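Local coordinates for protein chloromuconate cycloisomerase (Rhodococcus opacus, PDB 4M0X) that belongs to the enolase superfamily of metal-dependent enzymes, pairing an N-terminal capping domain with a TIM-barrel domain that holds a manganese ion, at residues A[22-26]-A[53-57]; A[193-199]-A[218-224]; A[265-271]-A[293-299]. All blocks are in the same frame, centred on the assembly; numbering follows the deposited sequence.

Contact 1. Residues A[22-26]-A[53-57]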
ATOM      1  N   LYS A  22      24.236   6.292  34.847  1.00 93.51           N
ATOM      2  CA  LYS A  22      24.851   5.781  33.615  1.00 90.72           C
ATOM      3  C   LYS A  22      23.815   5.497  32.518  1.00 89.19           C
ATOM      4  O   LYS A  22      22.958   4.617  32.673  1.00 86.94           O
ATOM      5  CB  LYS A  22      25.713   4.541  33.900  1.00 84.16           C
ATOM      6  N   PHE A  23      23.898   6.273  31.432  1.00 82.59           N
ATOM      7  CA  PHE A  23      23.081   6.091  30.229  1.00 76.17           C
ATOM      8  C   PHE A  23      23.900   5.313  29.203  1.00 75.95           C
ATOM      9  O   PHE A  23      24.964   4.784  29.528  1.00 75.81           O
ATOM     10  CB  PHE A  23      22.696   7.452  29.621  1.00 76.57           C
ATOM     11  CG  PHE A  23      21.862   8.325  30.524  1.00 73.28           C
ATOM     12  CD1 PHE A  23      20.473   8.218  30.536  1.00 70.64           C
ATOM     13  CD2 PHE A  23      22.466   9.279  31.347  1.00 73.04           C
ATOM     14  CE1 PHE A  23      19.709   9.029  31.367  1.00 69.32           C
ATOM     15  CE2 PHE A  23      21.706  10.089  32.179  1.00 68.16           C
ATOM     16  CZ  PHE A  23      20.327   9.963  32.190  1.00 65.09           C
ATOM     17  N   ALA A  24      23.424   5.270  27.960  1.00 80.22           N
ATOM     18  CA  ALA A  24      24.155   4.614  26.865  1.00 79.36           C
ATOM     19  C   ALA A  24      25.530   5.231  26.527  1.00 76.87           C
ATOM     20  O   ALA A  24      26.506   4.491  26.379  1.00 71.97           O
ATOM     21  CB  ALA A  24      23.283   4.517  25.620  1.00 73.21           C
ATOM     22  N   ALA A  25      25.613   6.564  26.431  1.00 77.62           N
ATOM     23  CA  ALA A  25      26.854   7.236  25.971  1.00 77.33           C
ATOM     24  C   ALA A  25      27.659   8.074  26.999  1.00 74.87           C
ATOM     25  O   ALA A  25      28.710   8.633  26.651  1.00 67.99           O
ATOM     26  CB  ALA A  25      26.591   8.038  24.701  1.00 70.78           C
ATOM     27  N   THR A  26      27.150   8.169  28.235  1.00 77.96           N
ATOM     28  CA  THR A  26      27.903   8.679  29.415  1.00 82.03           C
ATOM     29  C   THR A  26      27.357   8.076  30.732  1.00 81.57           C
ATOM     30  O   THR A  26      26.321   7.400  30.726  1.00 81.88           O
ATOM     31  CB  THR A  26      27.897  10.240  29.547  1.00 79.35           C
ATOM     32  OG1 THR A  26      26.571  10.758  29.367  1.00 70.97           O
ATOM     33  CG2 THR A  26      28.867  10.919  28.564  1.00 79.56           C
ATOM     34  N   PRO A  53      20.189  14.882  29.103  1.00 30.75           N
ATOM     35  CA  PRO A  53      20.577  13.669  29.851  1.00 30.49           C
ATOM     36  C   PRO A  53      22.084  13.448  29.931  1.00 32.38           C
ATOM     37  O   PRO A  53      22.570  12.358  29.560  1.00 34.32           O
ATOM     38  CB  PRO A  53      19.946  12.534  29.049  1.00 28.24           C
ATOM     39  CG  PRO A  53      19.735  13.109  27.696  1.00 29.25           C
ATOM     40  CD  PRO A  53      19.461  14.568  27.868  1.00 30.06           C
ATOM     41  N   GLY A  54      22.812  14.468  30.389  1.00 31.84           N
ATOM     42  CA  GLY A  54      24.269  14.418  30.503  1.00 30.21           C
ATOM     43  C   GLY A  54      25.093  14.789  29.283  1.00 30.11           C
ATOM     44  O   GLY A  54      26.179  14.264  29.117  1.00 34.93           O
ATOM     45  N   GLY A  55      24.613  15.690  28.429  1.00 28.61           N
ATOM     46  CA  GLY A  55      25.434  16.212  27.323  1.00 27.38           C
ATOM     47  C   GLY A  55      24.782  15.990  25.963  1.00 28.62           C
ATOM     48  O   GLY A  55      23.636  15.535  25.886  1.00 28.82           O
ATOM     49  N   PRO A  56      25.509  16.288  24.877  1.00 26.62           N
ATOM     50  CA  PRO A  56      24.870  16.298  23.575  1.00 26.15           C
ATOM     51  C   PRO A  56      24.701  14.933  22.915  1.00 25.22           C
ATOM     52  O   PRO A  56      24.180  14.850  21.809  1.00 24.82           O
ATOM     53  CB  PRO A  56      25.761  17.230  22.755  1.00 25.70           C
ATOM     54  CG  PRO A  56      27.094  17.048  23.358  1.00 26.78           C
ATOM     55  CD  PRO A  56      26.869  16.841  24.828  1.00 26.81           C
ATOM     56  N   TRP A  57      25.088  13.867  23.601  1.00 25.85           N
ATOM     57  CA  TRP A  57      24.941  12.517  23.048  1.00 25.36           C
ATOM     58  C   TRP A  57      23.494  12.215  22.617  1.00 25.22           C
ATOM     59  O   TRP A  57      23.279  11.590  21.578  1.00 25.16           O
ATOM     60  CB  TRP A  57      25.464  11.463  24.042  1.00 26.64           C
ATOM     61  CG  TRP A  57      24.500  11.183  25.185  1.00 29.19           C
ATOM     62  CD1 TRP A  57      24.430  11.846  26.386  1.00 29.64           C
ATOM     63  CD2 TRP A  57      23.437  10.208  25.208  1.00 29.75           C
ATOM     64  NE1 TRP A  57      23.410  11.331  27.160  1.00 29.72           N
ATOM     65  CE2 TRP A  57      22.783  10.329  26.467  1.00 30.38           C
ATOM     66  CE3 TRP A  57      22.969   9.248  24.289  1.00 28.56           C
ATOM     67  CZ2 TRP A  57      21.688   9.523  26.831  1.00 29.57           C
ATOM     68  CZ3 TRP A  57      21.889   8.438  24.656  1.00 29.57           C
ATOM     69  CH2 TRP A  57      21.259   8.589  25.920  1.00 29.96           C
TER
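The indole of Trp57 lies against the turn from Phe23 to Thr26, between strands 20-22 and 27-40, with the backbone N of Ala25 over one of its faces. Around it, Phe23 CB comes within 3.6 Å of Trp57 CZ2, Ala24 CB lies 4.3 Å from Trp57 CZ3, and Ala25 CB sits 3.7 Å from Trp57 CB. The turn itself is closed by the backbone bond from Phe23 N to Thr26 O (2.8 Å). Phe23 also reaches past the indole to Pro53, whose CB stands over the phenyl face, 4.2 Å from the ring centroid, in a CH-pi contact. On the other loop, Trp57 NE1 donates to Pro53 O at 2.7 Å and nearly straight, which ties the indole to its own loop. Gly54 runs at positive phi, where a CB would press on the preceding carbonyl and meet Thr26 OG1. These are two loops of the capping domain, which in this superfamily closes over the mouth of the barrel; the nearest side-chain atom of Trp57 is about 7 Å from the manganese, and Gly95 of a second subunit packs on Ala25 and Trp57. No hydrogen bond crosses between the segments; the contact rests mainly on apolar and aromatic packing, so it depends on shape fit.

Contact 2. Residues A[193-199]-A[218-224]. With MN (manganese (II) ion), chain C.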
ATOM      1  N   VAL A 193       7.519  -3.022  33.854  1.00 30.51           N
ATOM      2  CA  VAL A 193       8.930  -2.793  33.591  1.00 28.76           C
ATOM      3  C   VAL A 193       9.123  -2.299  32.173  1.00 28.75           C
ATOM      4  O   VAL A 193       8.786  -3.006  31.226  1.00 32.03           O
ATOM      5  CB  VAL A 193       9.769  -4.052  33.759  1.00 28.27           C
ATOM      6  CG1 VAL A 193      11.248  -3.703  33.617  1.00 27.17           C
ATOM      7  CG2 VAL A 193       9.478  -4.703  35.103  1.00 28.97           C
ATOM      8  N   ILE A 194       9.637  -1.080  32.033  1.00 25.68           N
ATOM      9  CA  ILE A 194      10.111  -0.589  30.760  1.00 24.79           C
ATOM     10  C   ILE A 194      11.588  -0.924  30.643  1.00 24.55           C
ATOM     11  O   ILE A 194      12.298  -0.873  31.634  1.00 25.22           O
ATOM     12  CB  ILE A 194      10.016   0.939  30.705  1.00 24.51           C
ATOM     13  CG1 ILE A 194       8.567   1.381  30.757  1.00 23.66           C
ATOM     14  CG2 ILE A 194      10.743   1.500  29.476  1.00 24.65           C
ATOM     15  CD1 ILE A 194       8.413   2.778  31.307  1.00 23.37           C
ATOM     16  N   VAL A 195      12.059  -1.238  29.436  1.00 24.37           N
ATOM     17  CA  VAL A 195      13.517  -1.207  29.145  1.00 23.00           C
ATOM     18  C   VAL A 195      13.863  -0.168  28.064  1.00 23.18           C
ATOM     19  O   VAL A 195      13.185  -0.083  27.020  1.00 22.86           O
ATOM     20  CB  VAL A 195      14.081  -2.597  28.758  1.00 21.75           C
ATOM     21  CG1 VAL A 195      13.841  -3.602  29.873  1.00 22.21           C
ATOM     22  CG2 VAL A 195      13.474  -3.096  27.469  1.00 20.69           C
ATOM     23  N   ASP A 196      14.900   0.624  28.330  1.00 23.56           N
ATOM     24  CA  ASP A 196      15.300   1.730  27.448  1.00 23.44           C
ATOM     25  C   ASP A 196      16.762   1.688  26.974  1.00 23.38           C
ATOM     26  O   ASP A 196      17.648   2.225  27.639  1.00 23.03           O
ATOM     27  CB  ASP A 196      15.039   3.063  28.129  1.00 24.75           C
ATOM     28  CG  ASP A 196      15.120   4.213  27.163  1.00 26.66           C
ATOM     29  OD1 ASP A 196      15.426   3.936  25.992  1.00 26.63           O
ATOM     30  OD2 ASP A 196      14.882   5.377  27.554  1.00 28.23           O
ATOM     31  N   PRO A 197      17.018   1.034  25.830  1.00 23.10           N
ATOM     32  CA  PRO A 197      18.330   0.985  25.212  1.00 22.70           C
ATOM     33  C   PRO A 197      18.737   2.302  24.546  1.00 24.51           C
ATOM     34  O   PRO A 197      19.810   2.386  23.976  1.00 25.38           O
ATOM     35  CB  PRO A 197      18.161  -0.074  24.120  1.00 22.58           C
ATOM     36  CG  PRO A 197      16.941  -0.837  24.486  1.00 24.16           C
ATOM     37  CD  PRO A 197      16.057   0.150  25.152  1.00 23.15           C
ATOM     38  N   ASN A 198      17.892   3.318  24.573  1.00 25.88           N
ATOM     39  CA  ASN A 198      18.278   4.599  24.019  1.00 28.94           C
ATOM     40  C   ASN A 198      18.589   4.505  22.541  1.00 31.03           C
ATOM     41  O   ASN A 198      19.476   5.187  22.034  1.00 31.98           O
ATOM     42  CB  ASN A 198      19.458   5.180  24.798  1.00 31.30           C
ATOM     43  CG  ASN A 198      19.051   5.657  26.191  1.00 34.51           C
ATOM     44  OD1 ASN A 198      18.346   6.652  26.314  1.00 38.50           O
ATOM     45  ND2 ASN A 198      19.490   4.947  27.245  1.00 34.87           N
ATOM     46  N   GLY A 199      17.849   3.638  21.860  1.00 32.15           N
ATOM     47  CA  GLY A 199      17.959   3.471  20.419  1.00 33.47           C
ATOM     48  C   GLY A 199      19.279   2.898  19.942  1.00 35.36           C
ATOM     49  O   GLY A 199      19.621   3.032  18.776  1.00 37.78           O
ATOM     50  N   VAL A 218       9.346  -7.951  31.389  1.00 35.28           N
ATOM     51  CA  VAL A 218       9.477  -6.623  30.802  1.00 31.21           C
ATOM     52  C   VAL A 218       8.201  -6.338  30.060  1.00 29.38           C
ATOM     53  O   VAL A 218       7.699  -7.183  29.325  1.00 29.62           O
ATOM     54  CB  VAL A 218      10.680  -6.485  29.863  1.00 28.83           C
ATOM     55  CG1 VAL A 218      10.547  -5.228  29.014  1.00 26.86           C
ATOM     56  CG2 VAL A 218      11.942  -6.443  30.687  1.00 28.21           C
ATOM     57  N   THR A 219       7.717  -5.120  30.239  1.00 28.49           N
ATOM     58  CA  THR A 219       6.359  -4.787  29.926  1.00 27.44           C
ATOM     59  C   THR A 219       6.194  -3.791  28.779  1.00 29.78           C
ATOM     60  O   THR A 219       5.124  -3.737  28.114  1.00 28.77           O
ATOM     61  CB  THR A 219       5.668  -4.372  31.217  1.00 25.78           C
ATOM     62  OG1 THR A 219       4.603  -5.274  31.378  1.00 25.61           O
ATOM     63  CG2 THR A 219       5.096  -2.961  31.194  1.00 28.38           C
ATOM     64  N   VAL A 220       7.260  -3.027  28.548  1.00 28.67           N
ATOM     65  CA  VAL A 220       7.275  -2.018  27.512  1.00 30.00           C
ATOM     66  C   VAL A 220       8.698  -1.920  27.007  1.00 29.00           C
ATOM     67  O   VAL A 220       9.657  -2.109  27.774  1.00 29.40           O
ATOM     68  CB  VAL A 220       6.799  -0.631  28.046  1.00 32.20           C
ATOM     69  CG1 VAL A 220       7.011   0.463  27.001  1.00 31.76           C
ATOM     70  CG2 VAL A 220       5.328  -0.655  28.471  1.00 30.64           C
ATOM     71  N   ALA A 221       8.849  -1.628  25.723  1.00 26.62           N
ATOM     72  CA  ALA A 221      10.179  -1.399  25.210  1.00 25.38           C
ATOM     73  C   ALA A 221      10.268   0.028  24.720  1.00 25.01           C
ATOM     74  O   ALA A 221       9.584   0.425  23.781  1.00 24.84           O
ATOM     75  CB  ALA A 221      10.516  -2.379  24.112  1.00 25.20           C
ATOM     76  N   GLU A 222      11.107   0.805  25.386  1.00 23.67           N
ATOM     77  CA  GLU A 222      11.297   2.159  24.997  1.00 23.08           C
ATOM     78  C   GLU A 222      12.390   2.205  23.945  1.00 23.26           C
ATOM     79  O   GLU A 222      13.351   1.469  24.034  1.00 23.07           O
ATOM     80  CB  GLU A 222      11.645   3.030  26.207  1.00 24.34           C
ATOM     81  CG  GLU A 222      11.307   4.497  25.958  1.00 26.25           C
ATOM     82  CD  GLU A 222      11.857   5.460  26.989  1.00 26.69           C
ATOM     83  OE1 GLU A 222      11.886   5.078  28.187  1.00 28.13           O
ATOM     84  OE2 GLU A 222      12.223   6.595  26.587  1.00 24.59           O
ATOM     85  N   GLN A 223      12.212   3.065  22.939  1.00 24.48           N
ATOM     86  CA  GLN A 223      13.173   3.291  21.873  1.00 24.21           C
ATOM     87  C   GLN A 223      14.230   2.221  21.769  1.00 25.22           C
ATOM     88  O   GLN A 223      15.372   2.441  22.160  1.00 27.57           O
ATOM     89  CB  GLN A 223      13.874   4.626  22.074  1.00 24.91           C
ATOM     90  CG  GLN A 223      14.566   5.111  20.804  1.00 24.71           C
ATOM     91  CD  GLN A 223      13.563   5.476  19.750  1.00 24.59           C
ATOM     92  OE1 GLN A 223      12.619   6.231  20.014  1.00 25.26           O
ATOM     93  NE2 GLN A 223      13.735   4.923  18.556  1.00 25.04           N
ATOM     94  N   PRO A 224      13.873   1.038  21.254  1.00 25.59           N
ATOM     95  CA  PRO A 224      14.951   0.025  21.263  1.00 24.69           C
ATOM     96  C   PRO A 224      15.981   0.226  20.135  1.00 24.68           C
ATOM     97  O   PRO A 224      17.179   0.043  20.342  1.00 26.01           O
ATOM     98  CB  PRO A 224      14.201  -1.292  21.105  1.00 23.43           C
ATOM     99  CG  PRO A 224      12.912  -0.917  20.465  1.00 24.44           C
ATOM    100  CD  PRO A 224      12.568   0.490  20.858  1.00 24.08           C
TER
HETATM  101 MN    MN C 401      14.253   7.260  26.845  1.00 27.26          MN
HETATM  102  O   HOH W   1      14.761   6.340  24.887  1.00 15.89           O
HETATM  103  O   HOH W   2      16.459   8.179  26.136  1.00 30.04           O
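Val218 CG2 packs 3.5 Å from Val195 CG1 and 4.1 Å from Val193 CG1, while on the face shared by Ile194 and Val220, Ile194 CG1 lies 3.8 Å from Val220 CB. Val195 and Ala221 take the other face, where Ala221 meets Leu210 of helix 203-215. Between these layers the backbones pair in parallel: Val193 O accepts from both Thr219 N (2.6 Å) and Val220 N (3.1 Å), Val195 N donates to Val220 O (3.0 Å), and Glu222 N to Val195 O (2.8 Å). This is a beta-alpha-beta unit of the TIM barrel, with helix 203-215 linking the neighbouring strands, whose short axes lie 25° apart. Past their C-terminal ends the loops stay together through Gly199 N to Gln223 O at 2.8 Å, and Pro197 CG rests 3.9 Å from Pro224 CA. Here the edge turns polar. Asp196 OD2 and Glu222 OE2 each bind manganese at 2.1 Å; Asp247 completes the protein ligands, and two waters add to the shell. The metal draws the two carboxylates together, and Lys165 forms a salt bridge with Glu222 OE1. Asp196 OD1 accepts from Asn198 N (2.9 Å), an Asx turn, and from the metal-bound water 1 (2.7 Å), while Asn198 OD1 takes a short 2.4 Å bond from water 2.

Contact 3. Residues A[265-271]-A[293-299]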
ATOM      1  N   VAL A 265       4.553   2.591  16.423  1.00 24.08           N
ATOM      2  CA  VAL A 265       4.747   2.429  17.856  1.00 24.52           C
ATOM      3  C   VAL A 265       3.439   2.338  18.641  1.00 26.30           C
ATOM      4  O   VAL A 265       2.377   2.672  18.137  1.00 26.79           O
ATOM      5  CB  VAL A 265       5.631   3.561  18.476  1.00 24.01           C
ATOM      6  CG1 VAL A 265       7.116   3.397  18.151  1.00 22.88           C
ATOM      7  CG2 VAL A 265       5.129   4.938  18.094  1.00 22.26           C
ATOM      8  N   SER A 266       3.537   1.929  19.905  1.00 27.18           N
ATOM      9  CA  SER A 266       2.368   1.803  20.766  1.00 26.25           C
ATOM     10  C   SER A 266       2.131   3.042  21.611  1.00 26.02           C
ATOM     11  O   SER A 266       0.977   3.304  22.011  1.00 28.61           O
ATOM     12  CB  SER A 266       2.519   0.588  21.706  1.00 25.63           C
ATOM     13  OG  SER A 266       2.697  -0.602  20.979  1.00 26.17           O
ATOM     14  N   ALA A 267       3.210   3.765  21.930  1.00 23.88           N
ATOM     15  CA  ALA A 267       3.119   4.925  22.807  1.00 22.71           C
ATOM     16  C   ALA A 267       4.097   6.074  22.530  1.00 23.87           C
ATOM     17  O   ALA A 267       5.055   5.943  21.774  1.00 23.88           O
ATOM     18  CB  ALA A 267       3.230   4.493  24.241  1.00 20.83           C
ATOM     19  N   PHE A 268       3.825   7.213  23.157  1.00 24.90           N
ATOM     20  CA  PHE A 268       4.754   8.329  23.175  1.00 26.53           C
ATOM     21  C   PHE A 268       5.311   8.512  24.569  1.00 28.80           C
ATOM     22  O   PHE A 268       4.589   8.367  25.554  1.00 32.75           O
ATOM     23  CB  PHE A 268       4.079   9.625  22.701  1.00 24.74           C
ATOM     24  CG  PHE A 268       3.669   9.592  21.255  1.00 24.87           C
ATOM     25  CD1 PHE A 268       4.213   8.657  20.382  1.00 25.22           C
ATOM     26  CD2 PHE A 268       2.765  10.508  20.760  1.00 25.33           C
ATOM     27  CE1 PHE A 268       3.836   8.623  19.058  1.00 26.50           C
ATOM     28  CE2 PHE A 268       2.410  10.522  19.428  1.00 24.88           C
ATOM     29  CZ  PHE A 268       2.938   9.570  18.571  1.00 27.28           C
ATOM     30  N   ALA A 269       6.604   8.801  24.659  1.00 28.51           N
ATOM     31  CA  ALA A 269       7.158   9.338  25.886  1.00 25.54           C
ATOM     32  C   ALA A 269       7.050  10.851  25.740  1.00 24.27           C
ATOM     33  O   ALA A 269       7.653  11.430  24.847  1.00 22.71           O
ATOM     34  CB  ALA A 269       8.600   8.908  26.035  1.00 26.37           C
ATOM     35  N   ILE A 270       6.251  11.488  26.588  1.00 23.23           N
ATOM     36  CA  ILE A 270       6.075  12.927  26.506  1.00 22.12           C
ATOM     37  C   ILE A 270       7.047  13.652  27.448  1.00 22.59           C
ATOM     38  O   ILE A 270       7.227  13.239  28.597  1.00 23.22           O
ATOM     39  CB  ILE A 270       4.621  13.309  26.816  1.00 21.70           C
ATOM     40  CG1 ILE A 270       3.658  12.506  25.930  1.00 21.11           C
ATOM     41  CG2 ILE A 270       4.422  14.817  26.684  1.00 21.60           C
ATOM     42  CD1 ILE A 270       3.643  12.902  24.467  1.00 21.00           C
ATOM     43  N   LYS A 271       7.682  14.722  26.955  1.00 22.48           N
ATOM     44  CA  LYS A 271       8.742  15.434  27.687  1.00 22.48           C
ATOM     45  C   LYS A 271       8.811  16.811  27.103  1.00 22.13           C
ATOM     46  O   LYS A 271       8.843  16.922  25.891  1.00 22.14           O
ATOM     47  CB  LYS A 271      10.110  14.813  27.433  1.00 22.28           C
ATOM     48  CG  LYS A 271      10.445  13.509  28.120  1.00 21.26           C
ATOM     49  CD  LYS A 271      11.963  13.314  28.129  1.00 21.27           C
ATOM     50  CE  LYS A 271      12.457  12.428  26.997  1.00 20.85           C
ATOM     51  NZ  LYS A 271      12.860  11.077  27.483  1.00 20.58           N
ATOM     52  N   LEU A 293      -2.790   6.107  20.687  1.00 24.91           N
ATOM     53  CA  LEU A 293      -1.550   5.714  21.353  1.00 24.67           C
ATOM     54  C   LEU A 293      -1.497   6.239  22.777  1.00 25.15           C
ATOM     55  O   LEU A 293      -1.919   7.363  23.067  1.00 25.13           O
ATOM     56  CB  LEU A 293      -0.334   6.242  20.596  1.00 23.00           C
ATOM     57  CG  LEU A 293      -0.420   5.994  19.103  1.00 22.93           C
ATOM     58  CD1 LEU A 293       0.682   6.672  18.287  1.00 22.01           C
ATOM     59  CD2 LEU A 293      -0.448   4.493  18.899  1.00 23.33           C
ATOM     60  N   ALA A 294      -0.937   5.413  23.651  1.00 26.32           N
ATOM     61  CA  ALA A 294      -0.705   5.755  25.053  1.00 27.25           C
ATOM     62  C   ALA A 294       0.389   6.808  25.274  1.00 28.47           C
ATOM     63  O   ALA A 294       1.225   7.058  24.404  1.00 29.53           O
ATOM     64  CB  ALA A 294      -0.363   4.500  25.824  1.00 26.29           C
ATOM     65  N   CYS A 295       0.389   7.407  26.458  1.00 28.49           N
ATOM     66  CA  CYS A 295       1.417   8.362  26.827  1.00 27.41           C
ATOM     67  C   CYS A 295       2.112   7.960  28.103  1.00 27.45           C
ATOM     68  O   CYS A 295       1.568   7.224  28.965  1.00 29.85           O
ATOM     69  CB  CYS A 295       0.842   9.764  26.983  1.00 27.27           C
ATOM     70  SG  CYS A 295       0.453  10.604  25.433  1.00 30.57           S
ATOM     71  N   PHE A 296       3.325   8.465  28.202  1.00 25.13           N
ATOM     72  CA  PHE A 296       4.168   8.247  29.319  1.00 24.88           C
ATOM     73  C   PHE A 296       4.624   9.623  29.688  1.00 24.17           C
ATOM     74  O   PHE A 296       4.991  10.413  28.806  1.00 22.70           O
ATOM     75  CB  PHE A 296       5.356   7.438  28.868  1.00 26.32           C
ATOM     76  CG  PHE A 296       6.282   7.027  29.976  1.00 27.02           C
ATOM     77  CD1 PHE A 296       5.791   6.427  31.143  1.00 27.80           C
ATOM     78  CD2 PHE A 296       7.654   7.161  29.820  1.00 25.55           C
ATOM     79  CE1 PHE A 296       6.660   5.996  32.140  1.00 27.91           C
ATOM     80  CE2 PHE A 296       8.530   6.728  30.808  1.00 25.51           C
ATOM     81  CZ  PHE A 296       8.038   6.149  31.973  1.00 26.59           C
ATOM     82  N   GLY A 297       4.572   9.919  30.985  1.00 24.17           N
ATOM     83  CA  GLY A 297       5.082  11.177  31.510  1.00 23.38           C
ATOM     84  C   GLY A 297       6.577  11.025  31.726  1.00 23.59           C
ATOM     85  O   GLY A 297       7.026  10.624  32.815  1.00 23.06           O
ATOM     86  N   ALA A 298       7.337  11.358  30.685  1.00 22.27           N
ATOM     87  CA  ALA A 298       8.739  11.009  30.613  1.00 23.68           C
ATOM     88  C   ALA A 298       9.653  12.035  31.253  1.00 25.82           C
ATOM     89  O   ALA A 298       9.275  13.191  31.452  1.00 27.68           O
ATOM     90  CB  ALA A 298       9.163  10.746  29.177  1.00 22.89           C
ATOM     91  N   ALA A 299      10.875  11.602  31.546  1.00 26.35           N
ATOM     92  CA  ALA A 299      11.858  12.422  32.231  1.00 26.37           C
ATOM     93  C   ALA A 299      13.060  12.643  31.322  1.00 26.47           C
ATOM     94  O   ALA A 299      13.321  11.828  30.425  1.00 26.82           O
ATOM     95  CB  ALA A 299      12.286  11.734  33.517  1.00 25.45           C
TER
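Leu293 is the largest bump at the N-terminal end: its CD2 sits 3.4 Å from Val265 O, and its CD1 meets Phe268 CZ at 3.7 Å. On the face with Phe268 and Cys295, Ile270 CG1 fits against Cys295 SG (3.8 Å), a layer that helix 278-291 covers. The other face carries Ala267, Ala294 (CB to CB 3.9 Å) and Ala269 together with the Phe296 ring, whose edge passes Ala269 CB, with CD2 4.3 Å away. Farther on, Ala298 CB fills the notch between Ala269 CB (3.7 Å) and Lys271 CG (3.2 Å). Between the strands runs the hydrogen-bond ladder of a parallel pair, from Ala294 N to Ser266 O (3.3 Å) through to Ala298 N to Ile270 O (2.8 Å), with Phe296 N to Phe268 O weak. Lys271 NZ bonds Ala299 O at 3.1 Å and forms a salt bridge with the metal ligand Asp247. These neighbouring TIM-barrel strands form a beta-alpha-beta unit through helices 272-275 and 278-291, with Lys271 at the C-terminal end, where TIM barrels carry their active sites.

From the N terminus the three contacts come in series; none nests in or crosses another. Contact 1 closes a span of mostly strand within the capping domain. Contact 2 closes a largely helical span in the barrel, and contact 3 does the same farther along; strand 244-246, leading to the metal ligand Asp247, lies between them in the sheet. Contacts 1 and 2 meet at Asn198, where Trp57 CH2 lies 3.5 Å from Asn198 OD1 and Ala24 packs too. Inside the barrel, Ile194 CD1 of contact 2 reaches Phe296 CZ of contact 3 at 3.5 Å. Contacts 1 and 3 do not touch; by nearest atoms, the Lys271 side chain comes to about 4 Å and that of Trp57 to about 7 Å of the manganese.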